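Local atomic coordinates of Lin1840 protein (Listeria innocua serovar 6a, PDB entry 4ZOC), a protein that probably hydrolyses terminal, non-reducing beta-D-glucosyl residues with release of beta-D-glucose, and is involved in beta-1,2-glucan metabolism. Residues 437-442 / 468-473; 396-401 / 484-489; 479-484 / 512-517; 403-408 / 530-535. The protein carries 2 engineered substitutions. All coordinates share one frame; numbering follows the deposited sequence. Where two conformers were deposited one is given.

Contact 1: residues 437-442 / 468-473; sequences TEYTEL and NEWGGE. With BGC (beta-D-glucopyranose), chain G.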
# COMPACT_ATOMS: atom_id res chain seq x y z
N THR A 437 -11.38 -32.34 -13.24
CA THR A 437 -11.55 -31.28 -14.19
C THR A 437 -10.24 -30.53 -14.23
O THR A 437 -9.37 -30.76 -13.36
CB THR A 437 -12.69 -30.30 -13.82
OG1 THR A 437 -12.44 -29.64 -12.56
CG2 THR A 437 -14.00 -31.01 -13.75
N GLU A 438 -10.10 -29.68 -15.24
CA GLU A 438 -8.90 -28.86 -15.44
C GLU A 438 -8.89 -27.64 -14.52
O GLU A 438 -9.96 -27.15 -14.10
CB GLU A 438 -8.78 -28.43 -16.89
CG GLU A 438 -8.53 -29.55 -17.90
CD GLU A 438 -8.34 -29.00 -19.28
OE1 GLU A 438 -9.33 -28.56 -19.91
OE2 GLU A 438 -7.19 -28.93 -19.70
N TYR A 439 -7.70 -27.14 -14.21
CA TYR A 439 -7.60 -25.95 -13.33
C TYR A 439 -8.28 -24.70 -13.86
O TYR A 439 -8.74 -23.88 -13.05
CB TYR A 439 -6.12 -25.62 -13.11
CG TYR A 439 -5.42 -26.49 -12.08
CD1 TYR A 439 -4.89 -27.72 -12.42
CD2 TYR A 439 -5.40 -26.12 -10.75
CE1 TYR A 439 -4.20 -28.49 -11.52
CE2 TYR A 439 -4.73 -26.87 -9.83
CZ TYR A 439 -4.15 -28.09 -10.22
OH TYR A 439 -3.45 -28.81 -9.31
N THR A 440 -8.34 -24.51 -15.18
CA THR A 440 -8.83 -23.23 -15.71
C THR A 440 -10.02 -23.35 -16.69
O THR A 440 -10.39 -22.39 -17.34
CB THR A 440 -7.66 -22.46 -16.39
OG1 THR A 440 -7.25 -23.17 -17.59
CG2 THR A 440 -6.48 -22.33 -15.45
N GLU A 441 -10.58 -24.54 -16.85
CA GLU A 441 -11.63 -24.75 -17.85
C GLU A 441 -12.83 -25.40 -17.13
O GLU A 441 -12.68 -26.09 -16.10
CB GLU A 441 -11.11 -25.67 -19.01
CG GLU A 441 -9.88 -25.23 -19.80
CD GLU A 441 -10.12 -24.03 -20.65
OE1 GLU A 441 -11.28 -23.48 -20.55
OE2 GLU A 441 -9.16 -23.58 -21.32
N LEU A 442 -14.02 -25.20 -17.69
CA LEU A 442 -15.21 -25.96 -17.34
C LEU A 442 -15.99 -26.20 -18.63
O LEU A 442 -16.70 -25.28 -19.13
CB LEU A 442 -16.09 -25.21 -16.30
CG LEU A 442 -17.35 -25.95 -15.89
CD1 LEU A 442 -16.99 -27.29 -15.26
CD2 LEU A 442 -18.19 -25.14 -14.95
N ASN A 468 0.71 -24.82 -7.78
CA ASN A 468 1.69 -24.16 -6.88
C ASN A 468 2.45 -23.05 -7.60
O ASN A 468 2.83 -22.06 -6.96
CB ASN A 468 2.64 -25.11 -6.14
CG ASN A 468 3.84 -25.48 -6.94
OD1 ASN A 468 4.70 -24.65 -7.22
ND2 ASN A 468 3.89 -26.71 -7.38
N GLU A 469 2.62 -23.15 -8.92
CA GLU A 469 3.40 -22.14 -9.65
C GLU A 469 2.71 -20.76 -9.73
O GLU A 469 3.28 -19.79 -10.19
CB GLU A 469 3.67 -22.62 -11.08
CG GLU A 469 2.43 -22.76 -11.91
CD GLU A 469 2.69 -23.20 -13.35
OE1 GLU A 469 3.10 -24.32 -13.56
OE2 GLU A 469 2.51 -22.46 -14.28
N TRP A 470 1.47 -20.69 -9.28
CA TRP A 470 0.80 -19.39 -9.19
C TRP A 470 1.17 -18.60 -7.95
O TRP A 470 0.70 -17.52 -7.78
CB TRP A 470 -0.67 -19.59 -9.26
CG TRP A 470 -1.15 -20.21 -10.58
CD1 TRP A 470 -0.47 -20.29 -11.72
CD2 TRP A 470 -2.45 -20.81 -10.83
NE1 TRP A 470 -1.20 -20.94 -12.66
CE2 TRP A 470 -2.41 -21.30 -12.16
CE3 TRP A 470 -3.58 -21.03 -10.03
CZ2 TRP A 470 -3.51 -21.93 -12.78
CZ3 TRP A 470 -4.72 -21.69 -10.63
CH2 TRP A 470 -4.66 -22.13 -12.02
N GLY A 471 2.03 -19.19 -7.11
CA GLY A 471 2.60 -18.55 -5.94
C GLY A 471 4.08 -18.88 -5.86
O GLY A 471 4.70 -19.32 -6.84
N GLY A 472 4.63 -18.67 -4.70
CA GLY A 472 6.06 -18.74 -4.51
C GLY A 472 6.77 -17.53 -5.10
O GLY A 472 6.17 -16.50 -5.37
N GLU A 473 8.10 -17.62 -5.22
CA GLU A 473 8.82 -16.50 -5.76
C GLU A 473 8.39 -16.12 -7.23
O GLU A 473 8.31 -16.97 -8.11
CB GLU A 473 10.31 -16.73 -5.69
CG GLU A 473 11.16 -15.57 -6.26
CD GLU A 473 12.68 -15.85 -6.23
OE1 GLU A 473 13.08 -16.92 -5.63
OE2 GLU A 473 13.47 -15.05 -6.80
C2 BGC G . 16.87 -18.19 -10.33
C3 BGC G . 16.82 -16.87 -9.49
C4 BGC G . 16.02 -17.04 -8.14
C5 BGC G . 16.59 -18.29 -7.45
C6 BGC G . 15.87 -18.49 -6.16
C1 BGC G . 17.46 -19.25 -9.47
O1 BGC G . 17.61 -20.48 -10.22
O2 BGC G . 17.65 -18.04 -11.51
O3 BGC G . 16.28 -15.81 -10.30
O4 BGC G . 16.03 -15.82 -7.30
O5 BGC G . 16.62 -19.45 -8.35
O6 BGC G . 14.52 -18.82 -6.47
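Trp470 pushes the CH2 corner of its indole between Tyr439 and Thr440, joining two loops of the alpha/beta sandwich domain of this family 3 glycoside hydrolase. One loop follows strand 432-436, the other strand 459-465. The close packing is confined to this corner: CH2 lies 3.9 Å from Tyr439 CB and 3.9 Å from Thr440 CG2, while the neighbouring CZ2 also meets the threonine methyl. The Tyr439 and Trp470 planes stand at 80°; the phenol leads away from the indole, and its OH is hydrogen-bonded to Ser402. Pro483 packs against the same indole corner.

Elsewhere the segments part. Even the nearest CA atoms, those of Tyr439 and Trp470, are 11.4 Å apart, and the Thr440 side lies at the surface. Trp470 ends a short 3-10 turn, closed by Gly471 N to Asn468 O, and from there the chain runs through two glycines to Glu473. There CG is anti to the backbone N (chi1 180°) and the side chain is fully extended, delivering its carboxylate to a glucose unit that Arg572 of the second subunit also holds: O6 donates to Glu473 OE1 at 2.5 Å, and O4 donates to Glu473 OE2 at 2.7 Å.

Contact 2: residues 396-401 / 484-489; sequences VGPLAT and EAQYQL
Gly397 and Leu489 bring their CA atoms to 7.8 Å where strand 393-397 runs into a type I turn (Gly397 to Ala400) beside helix 484-494. This is helix-on-sheet packing in the alpha/beta sandwich domain, met at the point where an inner strand of the six-stranded sheet gives way to its loop. The turn is closed by Ala400 N and Gly397 O at 3.3 Å, and Gly397 enters it with a positive phi of 115°.

Two helix residues one turn apart reach this corner. Leu489, its CG anti to the backbone N (chi1 178°), sends CD2 to Gly397 CA at 3.9 Å, where the glycine presents bare backbone to the methyl. The same CD2 meets Pro398 CD tip to tip at 4.2 Å, and Leu489 also packs on Leu462 of the adjacent strand.

Gln486 uses an extended chain to slide its amide under the proline ring. The amide is buried but satisfied at both ends, OE1 receiving Gly465 N and NE2 donating to Tyr439 O, and these two bonds settle the flip of the amide and fix its plane. One face of that plane is thereby turned to the pyrrolidine, whose CG sits almost directly above the amide carbon: Pro398 CG is 3.6 Å from Gln486 CD, 3.7 Å from OE1 and 3.8 Å from NE2.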
# COMPACT_ATOMS: atom_id res chain seq x y z
N VAL A 396 -15.09 -34.21 -6.98
CA VAL A 396 -14.98 -33.55 -8.26
C VAL A 396 -14.08 -32.32 -8.22
O VAL A 396 -13.95 -31.68 -7.18
CB VAL A 396 -16.36 -33.18 -8.86
CG1 VAL A 396 -17.36 -34.37 -8.82
CG2 VAL A 396 -16.98 -32.13 -8.08
N GLY A 397 -13.51 -31.98 -9.39
CA GLY A 397 -12.74 -30.79 -9.53
C GLY A 397 -11.27 -30.95 -9.82
O GLY A 397 -10.79 -32.05 -10.00
N PRO A 398 -10.56 -29.83 -9.91
CA PRO A 398 -9.15 -29.87 -10.32
C PRO A 398 -8.16 -30.41 -9.32
O PRO A 398 -7.08 -30.86 -9.78
CB PRO A 398 -8.85 -28.44 -10.68
CG PRO A 398 -9.81 -27.63 -9.92
CD PRO A 398 -11.05 -28.46 -9.83
N LEU A 399 -8.54 -30.46 -8.06
CA LEU A 399 -7.74 -31.03 -6.96
C LEU A 399 -8.19 -32.47 -6.60
O LEU A 399 -7.68 -33.08 -5.64
CB LEU A 399 -7.69 -30.12 -5.71
CG LEU A 399 -6.51 -29.14 -5.68
CD1 LEU A 399 -5.20 -29.92 -5.42
CD2 LEU A 399 -6.42 -28.39 -7.02
N ALA A 400 -9.13 -33.05 -7.38
CA ALA A 400 -9.61 -34.40 -7.11
C ALA A 400 -8.47 -35.44 -7.28
O ALA A 400 -8.28 -36.32 -6.44
CB ALA A 400 -10.73 -34.77 -8.05
N THR A 401 -7.75 -35.30 -8.37
CA THR A 401 -6.66 -36.19 -8.70
C THR A 401 -5.32 -35.52 -8.88
O THR A 401 -4.30 -36.24 -9.04
CB THR A 401 -6.93 -36.98 -10.01
OG1 THR A 401 -6.89 -36.13 -11.15
CG2 THR A 401 -8.27 -37.69 -9.94
N GLU A 484 -11.64 -18.28 -12.99
CA GLU A 484 -13.09 -18.14 -12.89
C GLU A 484 -13.86 -19.46 -13.16
O GLU A 484 -14.93 -19.66 -12.60
CB GLU A 484 -13.55 -17.02 -13.81
CG GLU A 484 -15.00 -16.72 -13.71
CD GLU A 484 -15.45 -16.15 -12.36
OE1 GLU A 484 -14.54 -15.65 -11.56
OE2 GLU A 484 -16.75 -16.15 -12.19
N ALA A 485 -13.28 -20.37 -13.95
CA ALA A 485 -13.85 -21.69 -14.17
C ALA A 485 -14.11 -22.46 -12.88
O ALA A 485 -15.05 -23.24 -12.81
CB ALA A 485 -12.97 -22.50 -15.08
N GLN A 486 -13.28 -22.25 -11.85
CA GLN A 486 -13.51 -22.90 -10.58
C GLN A 486 -14.68 -22.30 -9.80
O GLN A 486 -15.43 -23.04 -9.20
CB GLN A 486 -12.24 -22.92 -9.73
CG GLN A 486 -11.12 -23.69 -10.44
CD GLN A 486 -9.97 -24.02 -9.52
OE1 GLN A 486 -10.16 -24.27 -8.33
NE2 GLN A 486 -8.75 -24.03 -10.07
N TYR A 487 -14.86 -21.00 -9.81
CA TYR A 487 -16.05 -20.41 -9.24
C TYR A 487 -17.28 -20.84 -10.04
O TYR A 487 -18.31 -21.16 -9.42
CB TYR A 487 -16.00 -18.87 -9.17
CG TYR A 487 -14.87 -18.33 -8.32
CD1 TYR A 487 -15.04 -18.16 -6.99
CD2 TYR A 487 -13.66 -17.94 -8.88
CE1 TYR A 487 -14.03 -17.67 -6.18
CE2 TYR A 487 -12.62 -17.49 -8.08
CZ TYR A 487 -12.82 -17.32 -6.75
OH TYR A 487 -11.77 -16.78 -5.99
N GLN A 488 -17.16 -20.94 -11.35
CA GLN A 488 -18.29 -21.45 -12.15
C GLN A 488 -18.63 -22.89 -11.78
O GLN A 488 -19.79 -23.27 -11.77
CB GLN A 488 -18.03 -21.34 -13.68
CG GLN A 488 -17.84 -19.91 -14.20
CD GLN A 488 -17.13 -19.91 -15.54
OE1 GLN A 488 -16.83 -20.97 -16.15
NE2 GLN A 488 -16.87 -18.73 -16.05
N LEU A 489 -17.63 -23.72 -11.58
CA LEU A 489 -17.86 -25.09 -11.12
C LEU A 489 -18.56 -25.16 -9.80
O LEU A 489 -19.50 -25.94 -9.64
CB LEU A 489 -16.50 -25.89 -11.11
CG LEU A 489 -16.54 -27.31 -10.62
CD1 LEU A 489 -17.53 -28.18 -11.39
CD2 LEU A 489 -15.11 -27.94 -10.71

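Contact 3: residues 479-484 / 512-517; sequences TIRLPE and VKELAE
Arg481 grips the carboxylate of Glu514 end-on, with one nitrogen to each oxygen. NH1 donates to Glu514 OE2 at 3.0 Å and NH2 to Glu514 OE1 at 3.1 Å. Both acceptors lie near the guanidinium plane, but the carboxylate is tilted 34° from it, and OE2 is met from above its own plane. NH2 has a second acceptor in its own segment, Glu484 OE1 at 2.9 Å, met on its syn lone pair; both bonds of NH2 are nearly straight. NH1 is shared in turn with Glu511. The bend at chi3 (70°) turns the guanidinium into this group of acids, and its positive charge probably offsets the repulsion between Glu484 and Glu514.

The salt-bridge network ties the loop before helix 484-494, where Pro483 is the N-cap, to the short helix 513-517 that leads toward strand 521-524 of the alpha/beta sandwich domain. Tyr487 joins it from the following turn, making a cation-pi contact with Arg481 and a hydrogen bond through OH to Leu482 N. On the helical side, Val512 O accepts Ala516 N at 2.9 Å. Beneath the charged layer Leu482 and Leu515 are buried together near strand 500-505, with their CD1 methyls 4.0 Å apart.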
# COMPACT_ATOMS: atom_id res chain seq x y z
N THR A 479 -5.06 -10.06 -8.97
CA THR A 479 -6.38 -10.37 -8.43
C THR A 479 -6.32 -11.72 -7.74
O THR A 479 -5.92 -12.76 -8.33
CB THR A 479 -7.42 -10.41 -9.56
OG1 THR A 479 -7.39 -9.14 -10.25
CG2 THR A 479 -8.77 -10.74 -9.07
N ILE A 480 -6.61 -11.71 -6.45
CA ILE A 480 -6.43 -12.91 -5.63
C ILE A 480 -7.68 -13.82 -5.68
O ILE A 480 -8.38 -14.05 -4.65
CB ILE A 480 -6.04 -12.56 -4.17
CG1 ILE A 480 -7.02 -11.58 -3.55
CG2 ILE A 480 -4.64 -11.97 -4.16
CD1 ILE A 480 -7.19 -11.83 -2.07
N ARG A 481 -7.88 -14.36 -6.87
CA ARG A 481 -8.98 -15.24 -7.20
C ARG A 481 -8.45 -16.50 -7.86
O ARG A 481 -7.40 -16.48 -8.47
CB ARG A 481 -9.98 -14.52 -8.11
CG ARG A 481 -10.84 -13.51 -7.41
CD ARG A 481 -11.77 -12.87 -8.40
NE ARG A 481 -12.82 -13.75 -8.90
CZ ARG A 481 -13.98 -13.93 -8.29
NH1 ARG A 481 -14.20 -13.43 -7.10
NH2 ARG A 481 -14.90 -14.73 -8.83
N LEU A 482 -9.17 -17.61 -7.68
CA LEU A 482 -8.95 -18.77 -8.47
C LEU A 482 -9.39 -18.48 -9.88
O LEU A 482 -10.04 -17.43 -10.13
CB LEU A 482 -9.85 -19.92 -7.93
CG LEU A 482 -9.63 -20.52 -6.56
CD1 LEU A 482 -10.72 -21.47 -6.23
CD2 LEU A 482 -8.34 -21.25 -6.54
N PRO A 483 -8.98 -19.29 -10.82
CA PRO A 483 -9.54 -19.18 -12.19
C PRO A 483 -11.03 -19.13 -12.17
O PRO A 483 -11.69 -19.86 -11.35
CB PRO A 483 -8.98 -20.38 -12.91
CG PRO A 483 -7.75 -20.79 -12.15
CD PRO A 483 -7.97 -20.36 -10.72
N GLU A 484 -11.64 -18.28 -12.99
CA GLU A 484 -13.09 -18.14 -12.89
C GLU A 484 -13.86 -19.46 -13.16
O GLU A 484 -14.93 -19.66 -12.60
CB GLU A 484 -13.55 -17.02 -13.81
CG GLU A 484 -15.00 -16.72 -13.71
CD GLU A 484 -15.45 -16.15 -12.36
OE1 GLU A 484 -14.54 -15.65 -11.56
OE2 GLU A 484 -16.75 -16.15 -12.19
N VAL A 512 -12.88 -15.87 -1.22
CA VAL A 512 -13.61 -17.08 -1.05
C VAL A 512 -15.10 -16.88 -0.76
O VAL A 512 -15.85 -17.89 -0.52
CB VAL A 512 -12.95 -18.04 -0.04
CG1 VAL A 512 -11.55 -18.43 -0.48
CG2 VAL A 512 -13.05 -17.50 1.38
N LYS A 513 -15.57 -15.62 -0.73
CA LYS A 513 -16.94 -15.36 -0.41
C LYS A 513 -17.91 -16.22 -1.32
O LYS A 513 -18.87 -16.88 -0.80
CB LYS A 513 -17.27 -13.87 -0.50
CG LYS A 513 -18.76 -13.52 -0.46
CD LYS A 513 -18.99 -11.99 -0.44
CE LYS A 513 -20.51 -11.78 -0.18
NZ LYS A 513 -20.76 -10.40 0.14
N GLU A 514 -17.62 -16.27 -2.61
CA GLU A 514 -18.49 -17.01 -3.57
C GLU A 514 -18.41 -18.50 -3.33
O GLU A 514 -19.37 -19.21 -3.61
CB GLU A 514 -18.12 -16.72 -5.00
CG GLU A 514 -18.41 -15.27 -5.34
CD GLU A 514 -17.63 -14.81 -6.55
OE1 GLU A 514 -17.59 -15.54 -7.56
OE2 GLU A 514 -17.08 -13.69 -6.51
N LEU A 515 -17.32 -19.00 -2.72
CA LEU A 515 -17.23 -20.42 -2.42
C LEU A 515 -18.01 -20.75 -1.17
O LEU A 515 -18.74 -21.70 -1.15
CB LEU A 515 -15.76 -20.83 -2.30
CG LEU A 515 -14.92 -20.52 -3.54
CD1 LEU A 515 -13.47 -20.90 -3.32
CD2 LEU A 515 -15.40 -21.13 -4.83
N ALA A 516 -17.83 -19.93 -0.13
CA ALA A 516 -18.54 -20.14 1.13
C ALA A 516 -20.03 -20.11 0.89
O ALA A 516 -20.79 -20.89 1.50
CB ALA A 516 -18.18 -19.08 2.13
N GLU A 517 -20.45 -19.18 0.06
CA GLU A 517 -21.91 -19.09 -0.28
C GLU A 517 -22.48 -20.20 -1.22
O GLU A 517 -23.69 -20.34 -1.35
CB GLU A 517 -22.21 -17.69 -0.81
CG GLU A 517 -22.07 -16.66 0.33
CD GLU A 517 -22.29 -15.21 -0.04
OE1 GLU A 517 -22.58 -14.94 -1.25
OE2 GLU A 517 -22.11 -14.35 0.90

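Contact 4: residues 403-408 / 530-535; sequences PDILGG and TEAGRV
Ile405 and Ala532 form the main apolar contact, in which the CB-CG1-CD1 branch of the isoleucine curls along a single methyl. Ala532 CB lies 3.6 Å from Ile405 CB, 3.7 Å from CG1 and 3.8 Å from CD1. This threefold approach follows from the torsions: chi1 of 41° sets CG1 between the backbone N and the carbonyl carbon, and chi2 of 64° curls CD1 round so that it, too, meets the alanine. Leu406 packs against backbone instead: its CD2 comes to 3.6 Å from Thr530 N and 3.7 Å from Thr530 CA, touching the threonine side chain more loosely.

Among main-chain atoms, the CA atoms of Leu406 and Thr530 approach to 5.9 Å, and Ile405 is hydrogen-bonded to Gly529 just ahead of the second segment. The contact thus sets the loop after strand 393-397 against the beginning of helix 532-541 in the alpha/beta sandwich domain. Its surroundings extend to the TIM-barrel part of the chain, since Val99 binds the Thr530 backbone and donates its N-H to Thr530 OG1.

Charged groups lie on the side of the helix start remote from Ile405. Glu531, at the N-cap position, receives Arg534 NH1 at OE1, 3.1 Å away with a nearly straight N-H...O angle of 171°; the bond from the same nitrogen to OE2 is weak. Glu531 OE2 has a second partner in Arg364, while Arg534 NE forms a salt bridge with Glu427.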
# COMPACT_ATOMS: atom_id res chain seq x y z
N PRO A 403 -1.73 -34.28 -8.66
CA PRO A 403 -0.62 -34.56 -7.72
C PRO A 403 0.07 -33.32 -7.15
O PRO A 403 0.97 -33.45 -6.30
CB PRO A 403 0.39 -35.36 -8.57
CG PRO A 403 0.06 -34.97 -9.99
CD PRO A 403 -1.38 -34.55 -10.05
N ASP A 404 -0.36 -32.13 -7.60
CA ASP A 404 0.26 -30.86 -7.18
C ASP A 404 -0.30 -30.40 -5.82
O ASP A 404 -1.07 -29.41 -5.69
CB ASP A 404 0.07 -29.82 -8.25
CG ASP A 404 0.84 -28.52 -7.98
OD1 ASP A 404 1.67 -28.43 -7.04
OD2 ASP A 404 0.54 -27.56 -8.71
N ILE A 405 0.10 -31.12 -4.80
CA ILE A 405 -0.32 -30.84 -3.38
C ILE A 405 0.83 -30.69 -2.41
O ILE A 405 0.58 -30.54 -1.21
CB ILE A 405 -1.34 -31.89 -2.79
CG1 ILE A 405 -0.98 -33.31 -3.18
CG2 ILE A 405 -2.76 -31.60 -3.34
CD1 ILE A 405 0.34 -33.80 -2.64
N LEU A 406 2.07 -30.62 -2.92
CA LEU A 406 3.27 -30.54 -2.06
C LEU A 406 3.63 -29.12 -1.76
O LEU A 406 4.36 -28.88 -0.80
CB LEU A 406 4.48 -31.21 -2.67
CG LEU A 406 4.30 -32.73 -3.05
CD1 LEU A 406 5.59 -33.28 -3.63
CD2 LEU A 406 3.83 -33.52 -1.88
N GLY A 407 3.10 -28.17 -2.51
CA GLY A 407 3.37 -26.75 -2.31
C GLY A 407 4.49 -26.21 -3.08
O GLY A 407 5.33 -26.93 -3.54
N GLY A 408 4.54 -24.91 -3.16
CA GLY A 408 5.71 -24.21 -3.65
C GLY A 408 6.89 -24.32 -2.68
O GLY A 408 6.76 -24.76 -1.51
N THR A 530 3.31 -34.06 1.59
CA THR A 530 3.34 -35.43 1.20
C THR A 530 2.13 -36.23 1.61
O THR A 530 1.65 -37.05 0.83
CB THR A 530 4.66 -36.08 1.74
OG1 THR A 530 5.82 -35.41 1.13
CG2 THR A 530 4.69 -37.57 1.44
N GLU A 531 1.56 -35.91 2.78
CA GLU A 531 0.43 -36.69 3.24
C GLU A 531 -0.92 -36.02 2.91
O GLU A 531 -1.98 -36.38 3.56
CB GLU A 531 0.56 -36.98 4.74
CG GLU A 531 1.71 -37.93 5.05
CD GLU A 531 1.44 -39.35 4.65
OE1 GLU A 531 0.53 -39.95 5.20
OE2 GLU A 531 2.21 -39.87 3.84
N ALA A 532 -0.91 -35.04 1.98
CA ALA A 532 -2.12 -34.23 1.65
C ALA A 532 -3.49 -34.99 1.64
O ALA A 532 -4.46 -34.58 2.29
CB ALA A 532 -1.93 -33.44 0.37
N GLY A 533 -3.58 -36.08 0.89
CA GLY A 533 -4.88 -36.75 0.77
C GLY A 533 -5.31 -37.43 2.05
O GLY A 533 -6.51 -37.65 2.24
N ARG A 534 -4.35 -37.86 2.89
CA ARG A 534 -4.65 -38.55 4.16
C ARG A 534 -5.07 -37.49 5.15
O ARG A 534 -6.03 -37.68 5.87
CB ARG A 534 -3.51 -39.29 4.71
CG ARG A 534 -3.08 -40.37 3.75
CD ARG A 534 -2.08 -41.33 4.36
NE ARG A 534 -1.89 -42.48 3.46
CZ ARG A 534 -0.71 -42.95 3.01
NH1 ARG A 534 0.45 -42.37 3.25
NH2 ARG A 534 -0.69 -44.00 2.24
N VAL A 535 -4.40 -36.34 5.13
CA VAL A 535 -4.83 -35.21 5.94
C VAL A 535 -6.32 -34.85 5.64
O VAL A 535 -7.13 -34.63 6.54
CB VAL A 535 -3.92 -33.96 5.70
CG1 VAL A 535 -4.45 -32.70 6.30
CG2 VAL A 535 -2.50 -34.19 6.20

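In the fold
All four contacts lie in the alpha/beta sandwich domain. Contact 1 touches each of the others. Toward contact 2, Thr440 O packs 3.4 Å from Ala485 CB; toward contact 4, Asn468 ND2 and Asp404 OD1 are 2.8 Å apart. Contacts 2 and 3 share Glu484 at the start of one helix, and their centres are about 11 Å apart. Leu399 CD1 and Ile405 CG2, 3.6 Å apart, connect contact 2 to contact 4, whereas contacts 3 and 4 do not touch, their nearest atoms being about 11 Å apart. Glu473 of segment 468-473 and Trp409, which directly follows segment 403-408, belong to the glucose pocket.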